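Local coordinates for protein P35 antigen (Borrelia burgdorferi, PDB 4ALY) that is an outer surface lipoprotein of the Lyme disease agent, critical to ensure infection after a tick bite, at residues T169-N172 against R173-I177; L216-K219 against W220-D223; T224-L227 against I228-Y231. All coordinates share one frame; numbering follows the deposited sequence.

Contact 1. Residues T169-N172 against R173-I177; sequences TLIN and RGFSI
Ser176 reaches back across one helical turn and gives its hydroxyl to the carbonyl of Ile171, OG standing 2.8 Å from Ile171 O. The bond lies in the carbonyl plane, on a lone pair, with a C=O...OG angle of 136°. OG is put there by a first torsion of -70°, which sets it beside the serine's own backbone N and points it at the preceding turn. The same carbonyl has a second neighbour: Phe175 brings its ring edge to Ile171 O, in the ring plane, with CD2 3.4 Å from the oxygen. Beyond this, the two side chains meet loosely, Ile171 CG2 and Phe175 CD2 being 4.3 Å apart. The backbone beneath is a pi-type widening of helix 163-189, in which amides reach five residues back. Gly174 N binds Thr169 O at 3.2 Å and Phe175 N binds Leu170 O at 2.7 Å. Arg173 follows the widened turn with its CB 3.3 Å from Thr169 O. Its CG lies anti to the backbone N (chi1 170°), and bends further along the chain bring the guanidinium to Asn252 and to a salt bridge with Asp223 of helix 200-233. The tight side faces inward: Thr169, Leu170 and Arg173 all pack on Trp220, Phe175 meets Phe115 edge-to-face, and Phe257 of helix 254-275 lies against Thr169 and Arg173. Ser176 is partly exposed yet firmly bonded, and it touches Ile264. The looser, partly exposed side is at Asn172, whose side chain leads away from the following turn, while its carbonyl O stays 3.1 Å from Ser176 OG.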
loop_
_atom_site.group_PDB
_atom_site.type_symbol
_atom_site.label_atom_id
_atom_site.label_comp_id
_atom_site.label_asym_id
_atom_site.label_seq_id
_atom_site.Cartn_x
_atom_site.Cartn_y
_atom_site.Cartn_z
ATOM N N THR A 169 1.626 -3.197 -9.972
ATOM C CA THR A 169 0.554 -3.550 -9.053
ATOM C C THR A 169 1.004 -3.571 -7.570
ATOM O O THR A 169 0.337 -3.021 -6.717
ATOM C CB THR A 169 0.009 -4.917 -9.458
ATOM O OG1 THR A 169 -0.458 -4.852 -10.829
ATOM C CG2 THR A 169 -1.050 -5.374 -8.518
ATOM N N LEU A 170 2.172 -4.156 -7.295
ATOM C CA LEU A 170 2.581 -4.387 -5.939
ATOM C C LEU A 170 3.170 -3.100 -5.365
ATOM O O LEU A 170 2.975 -2.741 -4.197
ATOM C CB LEU A 170 3.594 -5.555 -5.892
ATOM C CG LEU A 170 3.095 -7.010 -6.021
ATOM C CD1 LEU A 170 4.272 -8.001 -5.910
ATOM C CD2 LEU A 170 2.035 -7.343 -4.969
ATOM N N ILE A 171 3.894 -2.394 -6.204
ATOM C CA ILE A 171 4.645 -1.266 -5.722
ATOM C C ILE A 171 3.901 0.059 -5.865
ATOM O O ILE A 171 3.807 0.829 -4.918
ATOM C CB ILE A 171 6.011 -1.254 -6.418
ATOM C CG1 ILE A 171 6.730 -2.544 -5.949
ATOM C CG2 ILE A 171 6.742 0.078 -6.132
ATOM C CD1 ILE A 171 8.151 -2.683 -6.427
ATOM N N ASN A 172 3.351 0.303 -7.034
ATOM C CA ASN A 172 2.773 1.601 -7.319
ATOM C C ASN A 172 1.368 1.644 -6.802
ATOM O O ASN A 172 0.895 2.747 -6.501
ATOM C CB ASN A 172 2.780 1.863 -8.812
ATOM C CG ASN A 172 4.195 1.933 -9.388
ATOM O OD1 ASN A 172 4.573 2.967 -9.843
ATOM N ND2 ASN A 172 4.973 0.856 -9.324
ATOM N N ARG A 173 0.725 0.458 -6.671
ATOM C CA ARG A 173 -0.543 0.378 -5.989
ATOM C C ARG A 173 -0.413 0.017 -4.473
ATOM O O ARG A 173 -0.568 0.899 -3.637
ATOM C CB ARG A 173 -1.682 -0.384 -6.764
ATOM C CG ARG A 173 -2.887 -0.618 -5.871
ATOM C CD ARG A 173 -4.343 -0.396 -6.321
ATOM N NE ARG A 173 -4.846 -1.470 -7.139
ATOM C CZ ARG A 173 -6.093 -1.941 -7.118
ATOM N NH1 ARG A 173 -7.019 -1.479 -6.286
ATOM N NH2 ARG A 173 -6.406 -2.916 -7.961
ATOM N N GLY A 174 -0.131 -1.238 -4.111
ATOM C CA GLY A 174 -0.246 -1.660 -2.703
ATOM C C GLY A 174 0.783 -1.011 -1.808
ATOM O O GLY A 174 0.416 -0.373 -0.770
ATOM N N PHE A 175 2.059 -1.097 -2.213
ATOM C CA PHE A 175 3.099 -0.405 -1.443
ATOM C C PHE A 175 2.738 1.090 -1.323
ATOM O O PHE A 175 2.784 1.653 -0.206
ATOM C CB PHE A 175 4.487 -0.624 -2.011
ATOM C CG PHE A 175 5.504 0.340 -1.491
ATOM C CD1 PHE A 175 6.194 0.079 -0.302
ATOM C CD2 PHE A 175 5.782 1.505 -2.181
ATOM C CE1 PHE A 175 7.133 0.977 0.163
ATOM C CE2 PHE A 175 6.701 2.435 -1.711
ATOM C CZ PHE A 175 7.381 2.174 -0.534
ATOM N N SER A 176 2.317 1.740 -2.416
ATOM C CA SER A 176 2.305 3.237 -2.375
ATOM C C SER A 176 1.265 3.764 -1.400
ATOM O O SER A 176 1.474 4.767 -0.767
ATOM C CB SER A 176 2.060 3.798 -3.777
ATOM O OG SER A 176 3.191 3.566 -4.560
ATOM N N ILE A 177 0.121 3.076 -1.322
ATOM C CA ILE A 177 -1.026 3.449 -0.467
ATOM C C ILE A 177 -0.671 3.320 1.035
ATOM O O ILE A 177 -0.993 4.211 1.860
ATOM C CB ILE A 177 -2.196 2.514 -0.737
ATOM C CG1 ILE A 177 -2.677 2.633 -2.209
ATOM C CG2 ILE A 177 -3.299 2.765 0.295
ATOM C CD1 ILE A 177 -3.679 1.561 -2.583
#

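Contact 2. Residues L216-K219 against W220-D223; sequences LKEK and WLKD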
loop_
_atom_site.group_PDB
_atom_site.type_symbol
_atom_site.label_atom_id
_atom_site.label_comp_id
_atom_site.label_asym_id
_atom_site.label_seq_id
_atom_site.Cartn_x
_atom_site.Cartn_y
_atom_site.Cartn_z
ATOM N N LEU A 216 -8.862 3.665 -0.478
ATOM C CA LEU A 216 -7.879 3.176 -1.440
ATOM C C LEU A 216 -7.324 1.792 -1.033
ATOM O O LEU A 216 -7.293 0.868 -1.850
ATOM C CB LEU A 216 -6.744 4.160 -1.526
ATOM C CG LEU A 216 -6.884 5.436 -2.341
ATOM C CD1 LEU A 216 -5.708 6.327 -1.955
ATOM C CD2 LEU A 216 -6.776 5.118 -3.824
ATOM N N LYS A 217 -6.927 1.644 0.239
ATOM C CA LYS A 217 -6.490 0.339 0.781
ATOM C C LYS A 217 -7.579 -0.699 0.614
ATOM O O LYS A 217 -7.308 -1.844 0.204
ATOM C CB LYS A 217 -6.172 0.441 2.263
ATOM C CG LYS A 217 -5.580 -0.846 2.816
ATOM C CD LYS A 217 -4.829 -0.634 4.110
ATOM C CE LYS A 217 -4.231 -1.946 4.618
ATOM N NZ LYS A 217 -3.296 -1.557 5.729
ATOM N N GLU A 218 -8.810 -0.323 0.945
ATOM C CA GLU A 218 -9.917 -1.293 0.975
ATOM C C GLU A 218 -10.186 -1.856 -0.402
ATOM O O GLU A 218 -10.546 -3.002 -0.543
ATOM C CB GLU A 218 -11.190 -0.637 1.512
ATOM C CG GLU A 218 -12.205 -1.634 1.971
ATOM C CD GLU A 218 -11.676 -2.420 3.143
ATOM O OE1 GLU A 218 -11.057 -1.764 4.040
ATOM O OE2 GLU A 218 -11.856 -3.676 3.133
ATOM N N LYS A 219 -9.991 -1.052 -1.434
ATOM C CA LYS A 219 -10.275 -1.530 -2.757
ATOM C C LYS A 219 -9.102 -2.403 -3.241
ATOM O O LYS A 219 -9.298 -3.345 -3.996
ATOM C CB LYS A 219 -10.536 -0.346 -3.686
ATOM C CG LYS A 219 -11.178 -0.794 -4.974
ATOM C CD LYS A 219 -10.934 0.216 -6.062
ATOM C CE LYS A 219 -11.570 -0.277 -7.368
ATOM N NZ LYS A 219 -11.170 0.681 -8.432
ATOM N N TRP A 220 -7.891 -2.094 -2.778
ATOM C CA TRP A 220 -6.699 -2.951 -2.981
ATOM C C TRP A 220 -6.903 -4.271 -2.293
ATOM O O TRP A 220 -6.581 -5.321 -2.836
ATOM C CB TRP A 220 -5.458 -2.227 -2.476
ATOM C CG TRP A 220 -4.197 -3.034 -2.280
ATOM C CD1 TRP A 220 -3.545 -3.286 -1.094
ATOM C CD2 TRP A 220 -3.360 -3.685 -3.316
ATOM N NE1 TRP A 220 -2.395 -4.011 -1.311
ATOM C CE2 TRP A 220 -2.253 -4.305 -2.616
ATOM C CE3 TRP A 220 -3.430 -3.804 -4.720
ATOM C CZ2 TRP A 220 -1.245 -5.006 -3.298
ATOM C CZ3 TRP A 220 -2.412 -4.516 -5.402
ATOM C CH2 TRP A 220 -1.363 -5.118 -4.708
ATOM N N LEU A 221 -7.498 -4.242 -1.111
ATOM C CA LEU A 221 -7.756 -5.498 -0.390
ATOM C C LEU A 221 -8.812 -6.282 -1.111
ATOM O O LEU A 221 -8.698 -7.512 -1.241
ATOM C CB LEU A 221 -8.173 -5.257 1.076
ATOM C CG LEU A 221 -7.117 -4.696 2.078
ATOM C CD1 LEU A 221 -7.763 -4.086 3.327
ATOM C CD2 LEU A 221 -6.154 -5.812 2.449
ATOM N N LYS A 222 -9.850 -5.584 -1.567
ATOM C CA LYS A 222 -10.927 -6.226 -2.349
ATOM C C LYS A 222 -10.481 -6.809 -3.735
ATOM O O LYS A 222 -10.867 -7.947 -4.142
ATOM C CB LYS A 222 -12.116 -5.260 -2.466
ATOM C CG LYS A 222 -13.313 -5.811 -3.250
ATOM C CD LYS A 222 -13.389 -5.250 -4.675
ATOM C CE LYS A 222 -14.764 -4.603 -4.939
ATOM N NZ LYS A 222 -15.822 -5.570 -5.367
ATOM N N ASP A 223 -9.692 -6.047 -4.479
ATOM C CA ASP A 223 -9.278 -6.576 -5.802
ATOM C C ASP A 223 -8.368 -7.793 -5.630
ATOM O O ASP A 223 -8.347 -8.661 -6.486
ATOM C CB ASP A 223 -8.609 -5.520 -6.715
ATOM C CG ASP A 223 -9.570 -4.408 -7.175
ATOM O OD1 ASP A 223 -10.787 -4.639 -7.226
ATOM O OD2 ASP A 223 -9.097 -3.287 -7.467
#
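Leu216 meets the next turn through its backbone, its O accepting the amide of Trp220 at 3.2 Å, the first of four i to i+4 bonds of a regular alpha-helix. One residue on, Lys217 O takes Leu221 N at 2.7 Å, and Leu221 folds over the same oxygen with CG 3.4 Å away. The lysine's own side chain runs out extended; its CG brushes Leu221 CD1 at 3.9 Å, while NZ is held by Gln178 and the carbonyl of Thr137. Glu218 turns its carboxylate back at chi2 (64°), and both OE1 and OE2 come to 4.1 Å from Leu221 CD1, a loose meeting on the exposed side. Lys219 is likewise exposed. Its chain passes Asp223 at an angle, CE 3.9 Å from OD2, but OD2 is taken by a salt bridge to Arg173 of helix 163-189. Lys219 NZ is a more distant neighbour, 4.6 Å from Asp223 OD2, too far for a salt bridge though probably attractive. A chi1 of -67° sets Asp223 CG beside its own backbone N and 3.4 Å from Lys219 O. The opposite character belongs to Trp220, buried, with NE1 bonded to Ser138 and Leu139 touching its side chain. This part of helix 200-233 packs against helix 163-189, Trp220 on Thr169 and Arg173, Leu216 on Ile177 and Lys217 on Met181.

Contact 3. Residues T224-L227 against I228-Y231; sequences TDDL and IDEY
Ile228 lays its CG1 branch back over the carbonyl of Thr224, CG1 3.3 Å from Thr224 O, while its CB sits beside Asp225 O. A first torsion of -70° keeps CG1 next to the isoleucine's own backbone N and carries CD1 along the preceding turn. The frame is a regular alpha-helix, the later part of helix 200-233, in which carbonyls of 224-227 accept amides four residues on. Thr224 O takes Ile228 N at 3.1 Å and Leu227 O takes Tyr231 N at 2.8 Å; the matching bond from Glu230 N to Asp226 O rests on a less certain oxygen position. The side facing helix 143-157 is mainly apolar: Thr224 and Leu227 pack on Leu149, Ile228 touches Asn148 and Tyr231 lies on Ile152, its hydroxyl bonded to Lys155. Asp225 reaches the same helix through a salt bridge to Lys145. Elsewhere on the helix Asp226, Asp229 and Glu230 form a cluster of acids. Asp229 folds back so that OD2 comes within 3.3 Å of Asp225 O, two acceptors with no hydrogen bond between them, and Asp226 OD1 lies 4.4 Å from Asp229 OD2. This gathering of negative charge would probably be unfavourable if left alone, and lysines partly offset it. Glu230 has a salt bridge to Lys251, whose side chain also touches Asp226, and a long, weak ion pair runs from Asp226 to Lys222. Glu230 is folded back over the Asp226 turn, but its fit against Asp226 O is too tight in the model to be trusted closely. At the far end Tyr231 sends its ring away from the preceding turn and touches it through its methylene, Tyr231 CB 3.3 Å from Leu227 O.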
loop_
_atom_site.group_PDB
_atom_site.type_symbol
_atom_site.label_atom_id
_atom_site.label_comp_id
_atom_site.label_asym_id
_atom_site.label_seq_id
_atom_site.Cartn_x
_atom_site.Cartn_y
_atom_site.Cartn_z
ATOM N N THR A 224 -7.711 -7.888 -4.475
ATOM C CA THR A 224 -6.701 -8.916 -4.200
ATOM C C THR A 224 -7.407 -10.181 -3.925
ATOM O O THR A 224 -7.031 -11.222 -4.448
ATOM C CB THR A 224 -5.889 -8.668 -2.911
ATOM O OG1 THR A 224 -5.259 -7.427 -2.973
ATOM C CG2 THR A 224 -4.802 -9.601 -2.863
ATOM N N ASP A 225 -8.394 -10.103 -3.048
ATOM C CA ASP A 225 -9.232 -11.246 -2.701
ATOM C C ASP A 225 -9.968 -11.729 -3.947
ATOM O O ASP A 225 -10.072 -12.917 -4.135
ATOM C CB ASP A 225 -10.272 -10.843 -1.653
ATOM C CG ASP A 225 -9.648 -10.500 -0.290
ATOM O OD1 ASP A 225 -8.637 -11.136 0.131
ATOM O OD2 ASP A 225 -10.211 -9.633 0.403
ATOM N N ASP A 226 -10.467 -10.828 -4.795
ATOM C CA ASP A 226 -11.269 -11.295 -5.941
ATOM C C ASP A 226 -10.392 -12.033 -6.924
ATOM O O ASP A 226 -10.826 -13.032 -7.555
ATOM C CB ASP A 226 -12.041 -10.166 -6.660
ATOM C CG ASP A 226 -13.103 -9.504 -5.773
ATOM O OD1 ASP A 226 -13.668 -10.133 -4.861
ATOM O OD2 ASP A 226 -13.396 -8.333 -5.980
ATOM N N LEU A 227 -9.146 -11.556 -7.023
ATOM C CA LEU A 227 -8.183 -12.166 -7.932
ATOM C C LEU A 227 -7.912 -13.602 -7.442
ATOM O O LEU A 227 -7.953 -14.534 -8.240
ATOM C CB LEU A 227 -6.892 -11.344 -7.991
ATOM C CG LEU A 227 -5.838 -12.083 -8.844
ATOM C CD1 LEU A 227 -6.408 -12.302 -10.273
ATOM C CD2 LEU A 227 -4.475 -11.380 -8.815
ATOM N N ILE A 228 -7.677 -13.767 -6.140
ATOM C CA ILE A 228 -7.457 -15.056 -5.504
ATOM C C ILE A 228 -8.678 -15.960 -5.783
ATOM O O ILE A 228 -8.507 -17.128 -6.186
ATOM C CB ILE A 228 -7.240 -14.853 -3.967
ATOM C CG1 ILE A 228 -5.874 -14.168 -3.660
ATOM C CG2 ILE A 228 -7.443 -16.149 -3.147
ATOM C CD1 ILE A 228 -5.573 -14.012 -2.147
ATOM N N ASP A 229 -9.898 -15.436 -5.600
ATOM C CA ASP A 229 -11.127 -16.236 -5.867
ATOM C C ASP A 229 -11.240 -16.572 -7.322
ATOM O O ASP A 229 -11.453 -17.712 -7.611
ATOM C CB ASP A 229 -12.449 -15.544 -5.421
ATOM C CG ASP A 229 -12.501 -15.283 -3.918
ATOM O OD1 ASP A 229 -11.994 -16.105 -3.110
ATOM O OD2 ASP A 229 -13.052 -14.244 -3.521
ATOM N N GLU A 230 -11.117 -15.598 -8.238
ATOM C CA GLU A 230 -11.212 -15.875 -9.674
ATOM C C GLU A 230 -10.185 -16.933 -10.054
ATOM O O GLU A 230 -10.517 -17.901 -10.714
ATOM C CB GLU A 230 -11.045 -14.589 -10.492
ATOM C CG GLU A 230 -12.023 -13.483 -10.053
ATOM C CD GLU A 230 -11.599 -12.045 -10.409
ATOM O OE1 GLU A 230 -10.640 -11.814 -11.188
ATOM O OE2 GLU A 230 -12.251 -11.105 -9.904
ATOM N N TYR A 231 -8.951 -16.811 -9.560
ATOM C CA TYR A 231 -7.954 -17.828 -9.825
ATOM C C TYR A 231 -8.365 -19.235 -9.339
ATOM O O TYR A 231 -8.409 -20.197 -10.154
ATOM C CB TYR A 231 -6.605 -17.394 -9.276
ATOM C CG TYR A 231 -5.503 -18.410 -9.484
ATOM C CD1 TYR A 231 -5.237 -19.415 -8.509
ATOM C CD2 TYR A 231 -4.716 -18.368 -10.627
ATOM C CE1 TYR A 231 -4.216 -20.340 -8.682
ATOM C CE2 TYR A 231 -3.708 -19.286 -10.829
ATOM C CZ TYR A 231 -3.449 -20.253 -9.863
ATOM O OH TYR A 231 -2.428 -21.130 -10.102
#

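Overall arrangement
Contact 1 is the buried one, its centre about 5 Å from the centre of the chain, whereas contact 2 lies at the surface and contact 3, its centre about 18 Å from the centre of the chain, is partly buried. Contacts 2 and 3 adjoin on helix 200-233; contact 1 belongs to the preceding helix 163-189. Contacts 1 and 2 touch directly, with Gly174 CA 3.3 Å from Trp220 CE2, while contact 3 stays about 6 Å from contact 1 at the nearest atoms. Chemistry follows place: a widened turn and aromatic packing inside, lysines and acids with one inward tryptophan in 216-223, and clustered carboxylates partly offset by lysines in 224-231.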